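Local coordinates for protein uncharacterized esterase YxiM (Bacillus subtilis, PDB 2O14) that is an uncharacterized member of the GDSL lipolytic enzyme family and probably acts as an esterase, hydrolysing ester bonds in a substrate not yet identified, at residues 258-261 and 262-266; 356-359 and 360-363; 250-253 and 254-258. All coordinates share one frame; numbering follows the deposited sequence.

Interaction 1: 258-261 and 262-266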
HETATM    1  N   MSE A 258      12.125   4.090 -14.066  1.00 26.10           N
HETATM    2  CA  MSE A 258      12.642   3.648 -12.777  1.00 28.69           C
HETATM    3  C   MSE A 258      13.708   4.618 -12.286  1.00 28.42           C
HETATM    4  O   MSE A 258      13.719   4.991 -11.116  1.00 29.04           O
HETATM    5  CB  MSE A 258      13.235   2.244 -12.908  1.00 30.82           C
HETATM    6  CG  MSE A 258      12.203   1.154 -13.142  1.00 35.22           C
HETATM    7 SE   MSE A 258      11.277   0.660 -11.503  1.00 44.94          SE
HETATM    8  CE  MSE A 258      12.669  -0.473 -10.748  1.00 38.64           C
ATOM      9  N   ARG A 259      14.594   5.025 -13.190  1.00 27.27           N
ATOM     10  CA  ARG A 259      15.672   5.954 -12.859  1.00 27.64           C
ATOM     11  C   ARG A 259      15.111   7.261 -12.310  1.00 27.55           C
ATOM     12  O   ARG A 259      15.595   7.784 -11.308  1.00 27.46           O
ATOM     13  CB  ARG A 259      16.513   6.250 -14.103  1.00 29.72           C
ATOM     14  CG  ARG A 259      17.752   7.096 -13.840  1.00 31.36           C
ATOM     15  CD  ARG A 259      18.385   7.541 -15.149  1.00 32.09           C
ATOM     16  NE  ARG A 259      18.658   6.420 -16.042  1.00 34.48           N
ATOM     17  CZ  ARG A 259      19.596   5.500 -15.832  1.00 35.14           C
ATOM     18  NH1 ARG A 259      20.366   5.560 -14.754  1.00 35.59           N
ATOM     19  NH2 ARG A 259      19.762   4.513 -16.703  1.00 36.13           N
ATOM     20  N   ASP A 260      14.087   7.782 -12.979  1.00 28.52           N
ATOM     21  CA  ASP A 260      13.456   9.031 -12.577  1.00 27.79           C
ATOM     22  C   ASP A 260      12.858   8.948 -11.178  1.00 27.75           C
ATOM     23  O   ASP A 260      13.054   9.851 -10.363  1.00 26.72           O
ATOM     24  CB  ASP A 260      12.368   9.412 -13.575  1.00 37.02           C
ATOM     25  CG  ASP A 260      11.728  10.741 -13.254  1.00 40.50           C
ATOM     26  OD1 ASP A 260      12.426  11.777 -13.322  1.00 43.57           O
ATOM     27  OD2 ASP A 260      10.527  10.747 -12.923  1.00 42.61           O
HETATM   28  N   MSE A 261      12.128   7.871 -10.899  1.00 20.78           N
HETATM   29  CA  MSE A 261      11.520   7.700  -9.582  1.00 22.08           C
HETATM   30  C   MSE A 261      12.587   7.693  -8.497  1.00 21.00           C
HETATM   31  O   MSE A 261      12.426   8.326  -7.455  1.00 20.78           O
HETATM   32  CB  MSE A 261      10.726   6.393  -9.508  1.00 30.36           C
HETATM   33  CG  MSE A 261       9.497   6.353 -10.392  1.00 34.39           C
HETATM   34 SE   MSE A 261       8.211   5.052  -9.750  1.00 44.54          SE
HETATM   35  CE  MSE A 261       8.876   3.467 -10.649  1.00 36.07           C
ATOM     36  N   ILE A 262      13.675   6.968  -8.745  1.00 23.77           N
ATOM     37  CA  ILE A 262      14.772   6.886  -7.785  1.00 22.66           C
ATOM     38  C   ILE A 262      15.339   8.272  -7.493  1.00 23.62           C
ATOM     39  O   ILE A 262      15.600   8.621  -6.339  1.00 24.44           O
ATOM     40  CB  ILE A 262      15.912   5.993  -8.319  1.00 22.07           C
ATOM     41  CG1 ILE A 262      15.419   4.555  -8.466  1.00 17.40           C
ATOM     42  CG2 ILE A 262      17.113   6.065  -7.380  1.00 18.49           C
ATOM     43  CD1 ILE A 262      16.349   3.674  -9.266  1.00 22.87           C
ATOM     44  N   ARG A 263      15.531   9.060  -8.544  1.00 27.01           N
ATOM     45  CA  ARG A 263      16.072  10.403  -8.390  1.00 29.12           C
ATOM     46  C   ARG A 263      15.119  11.310  -7.622  1.00 29.33           C
ATOM     47  O   ARG A 263      15.540  12.077  -6.755  1.00 29.70           O
ATOM     48  CB  ARG A 263      16.394  10.993  -9.764  1.00 34.98           C
ATOM     49  CG  ARG A 263      17.535  10.255 -10.452  1.00 37.53           C
ATOM     50  CD  ARG A 263      17.996  10.938 -11.722  1.00 39.20           C
ATOM     51  NE  ARG A 263      19.228  10.328 -12.213  1.00 41.19           N
ATOM     52  CZ  ARG A 263      19.865  10.696 -13.320  1.00 43.81           C
ATOM     53  NH1 ARG A 263      19.387  11.683 -14.069  1.00 44.06           N
ATOM     54  NH2 ARG A 263      20.986  10.081 -13.676  1.00 44.46           N
ATOM     55  N   GLN A 264      13.830  11.216  -7.930  1.00 30.07           N
ATOM     56  CA  GLN A 264      12.849  12.036  -7.240  1.00 28.95           C
ATOM     57  C   GLN A 264      12.828  11.698  -5.760  1.00 28.79           C
ATOM     58  O   GLN A 264      12.745  12.589  -4.918  1.00 29.60           O
ATOM     59  CB  GLN A 264      11.460  11.835  -7.839  1.00 28.01           C
ATOM     60  CG  GLN A 264      11.288  12.452  -9.209  1.00 25.33           C
ATOM     61  CD  GLN A 264       9.834  12.582  -9.588  1.00 27.42           C
ATOM     62  OE1 GLN A 264       9.054  13.201  -8.868  1.00 26.57           O
ATOM     63  NE2 GLN A 264       9.457  12.000 -10.721  1.00 27.73           N
ATOM     64  N   VAL A 265      12.904  10.412  -5.435  1.00 21.95           N
ATOM     65  CA  VAL A 265      12.896  10.014  -4.036  1.00 21.87           C
ATOM     66  C   VAL A 265      14.196  10.444  -3.362  1.00 23.09           C
ATOM     67  O   VAL A 265      14.177  10.943  -2.239  1.00 22.97           O
ATOM     68  CB  VAL A 265      12.705   8.490  -3.875  1.00 23.88           C
ATOM     69  CG1 VAL A 265      12.921   8.085  -2.415  1.00 22.66           C
ATOM     70  CG2 VAL A 265      11.297   8.098  -4.317  1.00 20.57           C
ATOM     71  N   LYS A 266      15.321  10.264  -4.045  1.00 25.51           N
ATOM     72  CA  LYS A 266      16.602  10.663  -3.474  1.00 28.17           C
ATOM     73  C   LYS A 266      16.639  12.172  -3.280  1.00 28.08           C
ATOM     74  O   LYS A 266      17.323  12.675  -2.392  1.00 28.95           O
ATOM     75  CB  LYS A 266      17.761  10.221  -4.371  1.00 35.37           C
ATOM     76  CG  LYS A 266      18.203   8.784  -4.147  1.00 39.10           C
ATOM     77  CD  LYS A 266      19.284   8.384  -5.145  1.00 43.69           C
ATOM     78  CE  LYS A 266      19.953   7.073  -4.764  1.00 45.43           C
ATOM     79  NZ  LYS A 266      20.737   7.204  -3.502  1.00 47.32           N
TER
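Arg259 and Arg263 lie side by side on one flank of helix 251-266 and point the same way. This helix is the crossover of a beta-alpha-beta unit, between strands 233-237 and 271-275 of the parallel sheet. The two guanidinium planes are turned 63° apart, so the arginines do not stack plane on plane. Instead, Arg259 CD sits over the centre of one face of the Arg263 group, 3.9 Å from Arg263 CZ. The like charges share an anionic partner: both arginines form salt bridges to Glu308, and Arg259 also reaches Glu307. Asp260 and Gln264 are the next pair round the helix. Asp260 CG is anti to its own N (chi1 -177°), which turns the carboxylate to meet the amide of Gln264. Gln264 NE2 donates to Asp260 OD2 at 2.8 Å. The carboxylate is approached from above its plane, while OD2 lies close to the amide plane. Asp260 OD2 also takes a salt bridge from Arg216, which joins this helix to helix 212-217. The other flank is apolar. Ile262 and Val265 rest on Val272 of strand 271-275, and Met261, a selenomethionine, packs on Phe215 and Leu221. Four backbone bonds of i+4 to i type link 258-261 to 262-266. Two branches lie close to the carbonyls they pass: Ile262 CG1 is 3.2 Å from Met258 O, and Val265 CG2 is 3.3 Å from Met261 O.

Interaction 2: 356-359 and 360-363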
ATOM      1  N   VAL A 356      14.619  -9.133   4.377  1.00 28.43           N
ATOM      2  CA  VAL A 356      15.181  -8.513   5.578  1.00 30.05           C
ATOM      3  C   VAL A 356      16.511  -9.156   5.983  1.00 29.85           C
ATOM      4  O   VAL A 356      17.437  -8.468   6.422  1.00 28.95           O
ATOM      5  CB  VAL A 356      14.174  -8.582   6.750  1.00 28.87           C
ATOM      6  CG1 VAL A 356      14.800  -8.026   8.015  1.00 30.85           C
ATOM      7  CG2 VAL A 356      12.920  -7.783   6.396  1.00 27.84           C
ATOM      8  N   GLN A 357      16.604 -10.473   5.830  1.00 28.97           N
ATOM      9  CA  GLN A 357      17.832 -11.193   6.155  1.00 30.65           C
ATOM     10  C   GLN A 357      18.968 -10.622   5.305  1.00 30.83           C
ATOM     11  O   GLN A 357      20.108 -10.521   5.754  1.00 31.06           O
ATOM     12  CB  GLN A 357      17.660 -12.684   5.853  1.00 32.35           C
ATOM     13  CG  GLN A 357      18.944 -13.488   5.925  1.00 33.21           C
ATOM     14  CD  GLN A 357      18.749 -14.940   5.518  1.00 34.08           C
ATOM     15  OE1 GLN A 357      17.991 -15.680   6.148  1.00 35.94           O
ATOM     16  NE2 GLN A 357      19.434 -15.351   4.459  1.00 32.03           N
ATOM     17  N   GLU A 358      18.639 -10.248   4.076  1.00 32.30           N
ATOM     18  CA  GLU A 358      19.612  -9.685   3.151  1.00 33.76           C
ATOM     19  C   GLU A 358      19.993  -8.261   3.562  1.00 35.25           C
ATOM     20  O   GLU A 358      21.161  -7.870   3.466  1.00 35.62           O
ATOM     21  CB  GLU A 358      19.030  -9.697   1.735  1.00 36.16           C
ATOM     22  CG  GLU A 358      19.932  -9.117   0.657  1.00 38.89           C
ATOM     23  CD  GLU A 358      21.293  -9.781   0.603  1.00 40.52           C
ATOM     24  OE1 GLU A 358      21.426 -10.916   1.113  1.00 40.65           O
ATOM     25  OE2 GLU A 358      22.226  -9.168   0.037  1.00 40.41           O
ATOM     26  N   LEU A 359      19.008  -7.491   4.018  1.00 33.58           N
ATOM     27  CA  LEU A 359      19.254  -6.116   4.447  1.00 34.95           C
ATOM     28  C   LEU A 359      20.192  -6.116   5.651  1.00 35.15           C
ATOM     29  O   LEU A 359      21.047  -5.241   5.789  1.00 34.07           O
ATOM     30  CB  LEU A 359      17.934  -5.419   4.808  1.00 28.87           C
ATOM     31  CG  LEU A 359      16.983  -5.103   3.646  1.00 28.43           C
ATOM     32  CD1 LEU A 359      15.627  -4.673   4.184  1.00 28.57           C
ATOM     33  CD2 LEU A 359      17.579  -4.015   2.774  1.00 27.67           C
ATOM     34  N   LYS A 360      20.031  -7.110   6.516  1.00 38.81           N
ATOM     35  CA  LYS A 360      20.873  -7.221   7.696  1.00 40.13           C
ATOM     36  C   LYS A 360      22.287  -7.641   7.306  1.00 39.96           C
ATOM     37  O   LYS A 360      23.266  -7.150   7.869  1.00 39.68           O
ATOM     38  CB  LYS A 360      20.266  -8.222   8.680  1.00 50.44           C
ATOM     39  CG  LYS A 360      18.927  -7.768   9.241  1.00 53.66           C
ATOM     40  CD  LYS A 360      18.367  -8.753  10.258  1.00 56.02           C
ATOM     41  CE  LYS A 360      17.014  -8.286  10.778  1.00 55.91           C
ATOM     42  NZ  LYS A 360      16.401  -9.265  11.719  1.00 56.03           N
ATOM     43  N   ARG A 361      22.392  -8.541   6.332  1.00 36.70           N
ATOM     44  CA  ARG A 361      23.698  -9.005   5.877  1.00 35.23           C
ATOM     45  C   ARG A 361      24.520  -7.848   5.315  1.00 34.83           C
ATOM     46  O   ARG A 361      25.746  -7.829   5.448  1.00 32.53           O
ATOM     47  CB  ARG A 361      23.542 -10.075   4.797  1.00 32.87           C
ATOM     48  CG  ARG A 361      24.863 -10.682   4.341  1.00 31.56           C
ATOM     49  CD  ARG A 361      24.667 -11.541   3.107  1.00 29.88           C
ATOM     50  NE  ARG A 361      24.355 -10.726   1.937  1.00 27.69           N
ATOM     51  CZ  ARG A 361      25.245  -9.989   1.284  1.00 26.51           C
ATOM     52  NH1 ARG A 361      26.511  -9.964   1.684  1.00 25.22           N
ATOM     53  NH2 ARG A 361      24.869  -9.274   0.232  1.00 22.04           N
ATOM     54  N   GLN A 362      23.846  -6.890   4.683  1.00 31.18           N
ATOM     55  CA  GLN A 362      24.532  -5.738   4.108  1.00 31.80           C
ATOM     56  C   GLN A 362      24.751  -4.648   5.151  1.00 32.85           C
ATOM     57  O   GLN A 362      25.395  -3.636   4.874  1.00 34.06           O
ATOM     58  CB  GLN A 362      23.734  -5.157   2.939  1.00 34.77           C
ATOM     59  CG  GLN A 362      23.498  -6.118   1.792  1.00 34.36           C
ATOM     60  CD  GLN A 362      22.984  -5.412   0.552  1.00 32.70           C
ATOM     61  OE1 GLN A 362      22.498  -6.048  -0.384  1.00 31.94           O
ATOM     62  NE2 GLN A 362      23.100  -4.089   0.535  1.00 30.73           N
ATOM     63  N   GLY A 363      24.206  -4.857   6.346  1.00 35.56           N
ATOM     64  CA  GLY A 363      24.356  -3.880   7.410  1.00 36.29           C
ATOM     65  C   GLY A 363      23.678  -2.553   7.114  1.00 37.02           C
ATOM     66  O   GLY A 363      24.150  -1.499   7.537  1.00 36.42           O
TER
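A Schellman motif closes the C-terminal end of helix 345-361, and a salt bridge one turn apart braces the same end. Glu358 and Arg361 carry that bridge. Their side chains run alongside each other and point the same way. Arg361 grips the carboxylate side-on with two nitrogens, one to each oxygen. Arg361 NE donates to Glu358 OE1 at 3.0 Å, with a nearly straight bond of 172°. Arg361 NH2 donates to Glu358 OE2 at 2.7 Å. Both oxygens are met on the syn side and lie close to the guanidinium plane, although the two flat groups are turned 37° apart. A bend at chi2 of Glu358 (55°) turns its carboxylate forward, toward the C-terminal end of the helix, where it meets the guanidinium edge. The double grip fixes the rotation of both groups. An alanine in place of Glu358 would probably leave the Arg361 guanidinium without this mate and free to swing. On another flank the extended Lys360 chain crosses Val356, with Lys360 CE 3.6 Å from Val356 CG1. Val356 also packs on Leu191 and Tyr194. Leu359 faces Ile313 of strand 311-313, and Ile364 and Phe367, after the helix, pack on Leu359. The backbone then leaves the helix. Gln362 N still donates to Glu358 O at 3.1 Å. Gly363 takes a positive phi, and its N donates to Lys360 O at 2.9 Å.

Interaction 3: 250-253 and 254-258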
ATOM      1  N   SER A 250       9.093  -0.918 -23.151  1.00 27.34           N
ATOM      2  CA  SER A 250      10.364  -1.583 -23.409  1.00 28.80           C
ATOM      3  C   SER A 250      11.234  -1.584 -22.167  1.00 29.66           C
ATOM      4  O   SER A 250      10.968  -0.854 -21.207  1.00 28.08           O
ATOM      5  CB  SER A 250      11.119  -0.877 -24.536  1.00 29.45           C
ATOM      6  OG  SER A 250      11.650   0.360 -24.085  1.00 30.97           O
ATOM      7  N   GLU A 251      12.279  -2.405 -22.187  1.00 26.71           N
ATOM      8  CA  GLU A 251      13.185  -2.467 -21.054  1.00 27.81           C
ATOM      9  C   GLU A 251      13.828  -1.094 -20.912  1.00 26.16           C
ATOM     10  O   GLU A 251      14.080  -0.621 -19.807  1.00 24.74           O
ATOM     11  CB  GLU A 251      14.261  -3.537 -21.275  1.00 35.04           C
ATOM     12  CG  GLU A 251      15.055  -3.846 -20.013  1.00 36.97           C
ATOM     13  CD  GLU A 251      15.960  -5.053 -20.158  1.00 39.31           C
ATOM     14  OE1 GLU A 251      15.648  -5.944 -20.981  1.00 40.48           O
ATOM     15  OE2 GLU A 251      16.974  -5.120 -19.432  1.00 38.68           O
ATOM     16  N   ALA A 252      14.079  -0.452 -22.047  1.00 30.27           N
ATOM     17  CA  ALA A 252      14.678   0.874 -22.044  1.00 30.48           C
ATOM     18  C   ALA A 252      13.763   1.868 -21.327  1.00 29.17           C
ATOM     19  O   ALA A 252      14.219   2.629 -20.471  1.00 28.96           O
ATOM     20  CB  ALA A 252      14.937   1.334 -23.474  1.00 33.57           C
ATOM     21  N   GLU A 253      12.473   1.864 -21.667  1.00 25.80           N
ATOM     22  CA  GLU A 253      11.540   2.789 -21.026  1.00 23.65           C
ATOM     23  C   GLU A 253      11.483   2.457 -19.542  1.00 22.93           C
ATOM     24  O   GLU A 253      11.549   3.339 -18.689  1.00 22.82           O
ATOM     25  CB  GLU A 253      10.134   2.672 -21.623  1.00 27.16           C
ATOM     26  CG  GLU A 253       9.272   3.913 -21.370  1.00 27.65           C
ATOM     27  CD  GLU A 253       7.779   3.673 -21.561  1.00 29.41           C
ATOM     28  OE1 GLU A 253       7.402   2.930 -22.495  1.00 26.39           O
ATOM     29  OE2 GLU A 253       6.980   4.244 -20.778  1.00 27.64           O
ATOM     30  N   PHE A 254      11.355   1.172 -19.246  1.00 19.10           N
ATOM     31  CA  PHE A 254      11.300   0.701 -17.872  1.00 20.35           C
ATOM     32  C   PHE A 254      12.450   1.300 -17.070  1.00 21.36           C
ATOM     33  O   PHE A 254      12.245   1.902 -16.014  1.00 19.65           O
ATOM     34  CB  PHE A 254      11.398  -0.824 -17.854  1.00 18.97           C
ATOM     35  CG  PHE A 254      11.670  -1.395 -16.499  1.00 20.32           C
ATOM     36  CD1 PHE A 254      10.662  -1.457 -15.539  1.00 18.67           C
ATOM     37  CD2 PHE A 254      12.940  -1.878 -16.180  1.00 18.30           C
ATOM     38  CE1 PHE A 254      10.910  -1.995 -14.276  1.00 21.05           C
ATOM     39  CE2 PHE A 254      13.203  -2.420 -14.918  1.00 19.89           C
ATOM     40  CZ  PHE A 254      12.185  -2.480 -13.963  1.00 21.01           C
ATOM     41  N   LYS A 255      13.661   1.135 -17.594  1.00 27.67           N
ATOM     42  CA  LYS A 255      14.872   1.628 -16.948  1.00 30.01           C
ATOM     43  C   LYS A 255      14.844   3.147 -16.751  1.00 30.07           C
ATOM     44  O   LYS A 255      15.256   3.644 -15.702  1.00 30.48           O
ATOM     45  CB  LYS A 255      16.084   1.207 -17.786  1.00 31.82           C
ATOM     46  CG  LYS A 255      17.438   1.361 -17.123  1.00 34.90           C
ATOM     47  CD  LYS A 255      18.519   0.740 -18.006  1.00 36.41           C
ATOM     48  CE  LYS A 255      19.921   1.052 -17.505  1.00 38.51           C
ATOM     49  NZ  LYS A 255      20.106   0.617 -16.102  1.00 39.73           N
ATOM     50  N   GLU A 256      14.353   3.875 -17.754  1.00 27.93           N
ATOM     51  CA  GLU A 256      14.265   5.339 -17.694  1.00 28.65           C
ATOM     52  C   GLU A 256      13.293   5.826 -16.620  1.00 26.72           C
ATOM     53  O   GLU A 256      13.605   6.738 -15.856  1.00 25.50           O
ATOM     54  CB  GLU A 256      13.792   5.904 -19.030  1.00 63.09           C
ATOM     55  CG  GLU A 256      14.709   5.687 -20.211  1.00 71.80           C
ATOM     56  CD  GLU A 256      14.055   6.128 -21.516  1.00 77.39           C
ATOM     57  OE1 GLU A 256      13.537   7.269 -21.566  1.00 80.17           O
ATOM     58  OE2 GLU A 256      14.053   5.340 -22.488  1.00 79.24           O
ATOM     59  N   VAL A 257      12.104   5.231 -16.597  1.00 20.51           N
ATOM     60  CA  VAL A 257      11.072   5.588 -15.633  1.00 19.62           C
ATOM     61  C   VAL A 257      11.545   5.274 -14.224  1.00 20.30           C
ATOM     62  O   VAL A 257      11.379   6.080 -13.303  1.00 19.31           O
ATOM     63  CB  VAL A 257       9.770   4.806 -15.897  1.00 21.57           C
ATOM     64  CG1 VAL A 257       8.769   5.064 -14.775  1.00 20.72           C
ATOM     65  CG2 VAL A 257       9.188   5.219 -17.238  1.00 21.08           C
HETATM   66  N   MSE A 258      12.125   4.090 -14.066  1.00 26.10           N
HETATM   67  CA  MSE A 258      12.642   3.648 -12.777  1.00 28.69           C
HETATM   68  C   MSE A 258      13.708   4.618 -12.286  1.00 28.42           C
HETATM   69  O   MSE A 258      13.719   4.991 -11.116  1.00 29.04           O
HETATM   70  CB  MSE A 258      13.235   2.244 -12.908  1.00 30.82           C
HETATM   71  CG  MSE A 258      12.203   1.154 -13.142  1.00 35.22           C
HETATM   72 SE   MSE A 258      11.277   0.660 -11.503  1.00 44.94          SE
HETATM   73  CE  MSE A 258      12.669  -0.473 -10.748  1.00 38.64           C
TER
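Phe254 N donates to Ser250 O at 2.8 Å, a nearly straight bond of 171° that starts the hydrogen-bonded ladder of helix 251-266. Ser250 is the N-cap. Its OG accepts from Glu253 N at 3.0 Å, so the serine satisfies two backbone N-H groups of the first turn, one with its side chain and one with its carbonyl. The ladder goes on with Lys255 N to Glu251 O and Val257 N to Glu253 O. Phe254 CG stands opposite its N (chi1 167°), which carries the ring out from the side of the helix, where Met258 can reach its face. The ring edge faces Glu251 O, with Phe254 CD2 4.0 Å away. Met258, a selenomethionine, lays its CG over one face of this ring, offset toward the rim and 3.6 Å above the plane. Glu256 extends back along the exposed flank, its CG 3.1 Å from Ala252 O. Three charged side chains reach partners on the neighbouring helices. Glu253 forms a salt bridge with Arg213, Lys255 forms one with Glu307, and Glu251 OE2 hydrogen-bonds with Ser300 OG. The start of the crossover helix is set between two others. Phe254 and Val257 pack on Ala212 of helix 212-217, and the Phe254 ring meets that of Tyr297 at about 45°. Lys255 and Met258 lean on Leu304 of helix 298-307, and the helix runs on between strands 233-237 and 271-275 in chain order.

Interactions 1 and 3 are successive parts of helix 251-266. They share Met258, their centres 12 Å apart. Interaction 3 is a surface contact at the helix start, where a serine caps the first turn and charged side chains reach the flanking helices. Interaction 1 lies further along and is partly buried, with an apolar flank against the sheet and a polar flank of side-chain pairs. Both reach helix 212-217 through salt bridges, and both use Glu307. Interaction 2 belongs to helix 345-361, its nearest atoms about 12 Å from interaction 1. It is partly buried, but its charge pair joins two residues of the same helix. A helix start and a helix end are finished differently.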